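Local coordinates for protein pectinesterase A (Erwinia chrysanthemi, PDB 2NTP) that hydrolyses the methyl esters of pectin's galacturonosyl units, releasing methanol, probably as the first step in the maceration of plant tissue, at residues 103-108 and 145-150. Residues are numbered along the deposited sequence; the frame is centred on the assembly and turned at random.
Sequences LTIRND and KDVSLV
Two successive rungs of the right-handed parallel beta-helix characteristic of pectinesterases meet here: strands 103-107 and 147-150 run side by side in one parallel sheet, the axes of these short segments 11° from parallel. Leu103 O and Ile105 O accept from Ser148 N and Val150 N, while Ile105 N and Asn107 N donate to Ser148 O and Val150 O; the straightest bond, Ile105 N to Ser148 O (2.8 Å, 168°), lies nearly along the C=O axis. On the face carrying Leu103, Ile105, Val147 and Leu149, branched aliphatic residues suit the buried interior. With CG1 anti to its carbonyl carbon, Ile105 lies alongside Leu149, its CD1 meeting Leu149 CD2 at 3.9 Å. The other face is more polar. There Thr104 packs OG1 3.5 Å from CB of the small Ser148, but hydrogen-bonds it to Arg62 O. The side chain of Asn107, about 8 Å from that of the proton donor Asp154, suits the strand's end: ND2 donates to the carbonyls of Thr71 and Val131, and OD1 accepts from Phe109 N. Arg106 lays its aliphatic CG against Val150 CB (3.8 Å), then bends at chi3 (-53°) into a side-on salt bridge, NE 2.8 Å from Asp108 OD1 and NH2 2.8 Å from Asp108 OD2, both oxygens using the syn lone pair.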
loop_
_atom_site.group_PDB
_atom_site.type_symbol
_atom_site.label_atom_id
_atom_site.label_comp_id
_atom_site.label_asym_id
_atom_site.label_seq_id
_atom_site.Cartn_x
_atom_site.Cartn_y
_atom_site.Cartn_z
ATOM N N LEU A 103 -8.352 5.799 11.274
ATOM C CA LEU A 103 -8.914 4.458 11.186
ATOM C C LEU A 103 -7.895 3.455 10.677
ATOM O O LEU A 103 -6.873 3.825 10.100
ATOM C CB LEU A 103 -10.184 4.441 10.331
ATOM C CG LEU A 103 -10.141 4.976 8.905
ATOM C CD1 LEU A 103 -9.630 3.917 7.957
ATOM C CD2 LEU A 103 -11.525 5.466 8.468
ATOM N N THR A 104 -8.186 2.184 10.923
ATOM C CA THR A 104 -7.344 1.079 10.471
ATOM C C THR A 104 -8.069 0.317 9.370
ATOM O O THR A 104 -9.278 0.082 9.465
ATOM C CB THR A 104 -7.007 0.128 11.632
ATOM O OG1 THR A 104 -6.315 0.852 12.661
ATOM C CG2 THR A 104 -6.134 -1.041 11.151
ATOM N N ILE A 105 -7.323 -0.044 8.326
ATOM C CA ILE A 105 -7.822 -0.867 7.226
ATOM C C ILE A 105 -6.944 -2.120 7.162
ATOM O O ILE A 105 -5.720 -2.023 7.046
ATOM C CB ILE A 105 -7.757 -0.120 5.869
ATOM C CG1 ILE A 105 -8.526 1.210 5.940
ATOM C CG2 ILE A 105 -8.298 -1.011 4.749
ATOM C CD1 ILE A 105 -8.190 2.201 4.814
ATOM N N ARG A 106 -7.574 -3.288 7.261
ATOM C CA ARG A 106 -6.849 -4.558 7.303
ATOM C C ARG A 106 -7.286 -5.519 6.206
ATOM O O ARG A 106 -8.472 -5.591 5.862
ATOM C CB ARG A 106 -7.060 -5.276 8.647
ATOM C CG ARG A 106 -6.898 -4.431 9.899
ATOM C CD ARG A 106 -6.733 -5.329 11.136
ATOM N NE ARG A 106 -7.807 -6.319 11.253
ATOM C CZ ARG A 106 -8.537 -6.536 12.348
ATOM N NH1 ARG A 106 -8.320 -5.853 13.470
ATOM N NH2 ARG A 106 -9.490 -7.456 12.324
ATOM N N ASN A 107 -6.323 -6.264 5.669
ATOM C CA ASN A 107 -6.648 -7.551 5.063
ATOM C C ASN A 107 -6.255 -8.629 6.064
ATOM O O ASN A 107 -5.093 -8.721 6.478
ATOM C CB ASN A 107 -5.982 -7.762 3.702
ATOM C CG ASN A 107 -6.605 -8.924 2.926
ATOM O OD1 ASN A 107 -6.814 -10.014 3.472
ATOM N ND2 ASN A 107 -6.905 -8.695 1.656
ATOM N N ASP A 108 -7.246 -9.409 6.482
ATOM C CA ASP A 108 -7.054 -10.369 7.563
ATOM C C ASP A 108 -6.668 -11.760 7.068
ATOM O O ASP A 108 -6.669 -12.719 7.851
ATOM C CB ASP A 108 -8.303 -10.435 8.454
ATOM C CG ASP A 108 -8.405 -9.263 9.409
ATOM O OD1 ASP A 108 -7.412 -8.529 9.593
ATOM O OD2 ASP A 108 -9.495 -9.087 9.994
ATOM N N LYS A 145 -4.823 10.201 6.448
ATOM C CA LYS A 145 -4.157 10.813 7.603
ATOM C C LYS A 145 -4.452 10.036 8.879
ATOM O O LYS A 145 -5.613 9.752 9.174
ATOM C CB LYS A 145 -4.577 12.276 7.780
ATOM C CG LYS A 145 -3.815 12.977 8.912
ATOM C CD LYS A 145 -3.946 14.481 8.884
ATOM C CE LYS A 145 -3.043 15.123 9.931
ATOM N NZ LYS A 145 -1.593 15.107 9.549
ATOM N N ASP A 146 -3.400 9.711 9.631
ATOM C CA ASP A 146 -3.532 8.916 10.855
ATOM C C ASP A 146 -4.287 7.619 10.544
ATOM O O ASP A 146 -5.281 7.265 11.190
ATOM C CB ASP A 146 -4.211 9.740 11.956
ATOM C CG ASP A 146 -4.257 9.022 13.296
ATOM O OD1 ASP A 146 -3.294 8.305 13.647
ATOM O OD2 ASP A 146 -5.274 9.196 14.003
ATOM N N VAL A 147 -3.808 6.918 9.524
ATOM C CA VAL A 147 -4.417 5.664 9.086
ATOM C C VAL A 147 -3.400 4.538 9.258
ATOM O O VAL A 147 -2.201 4.747 9.080
ATOM C CB VAL A 147 -4.892 5.754 7.608
ATOM C CG1 VAL A 147 -5.250 4.383 7.045
ATOM C CG2 VAL A 147 -6.094 6.697 7.489
ATOM N N SER A 148 -3.891 3.364 9.635
ATOM C CA SER A 148 -3.064 2.168 9.736
ATOM C C SER A 148 -3.507 1.169 8.690
ATOM O O SER A 148 -4.691 0.864 8.606
ATOM C CB SER A 148 -3.192 1.554 11.131
ATOM O OG SER A 148 -2.511 0.307 11.209
ATOM N N LEU A 149 -2.557 0.673 7.895
ATOM C CA LEU A 149 -2.836 -0.324 6.864
ATOM C C LEU A 149 -2.139 -1.627 7.220
ATOM O O LEU A 149 -0.917 -1.651 7.416
ATOM C CB LEU A 149 -2.356 0.162 5.494
ATOM C CG LEU A 149 -2.849 1.526 5.008
ATOM C CD1 LEU A 149 -2.281 1.817 3.618
ATOM C CD2 LEU A 149 -4.371 1.592 5.003
ATOM N N VAL A 150 -2.917 -2.700 7.310
ATOM C CA VAL A 150 -2.408 -3.982 7.802
ATOM C C VAL A 150 -2.496 -5.088 6.760
ATOM O O VAL A 150 -3.556 -5.329 6.182
ATOM C CB VAL A 150 -3.164 -4.428 9.078
ATOM C CG1 VAL A 150 -2.716 -5.811 9.509
ATOM C CG2 VAL A 150 -2.959 -3.404 10.213
#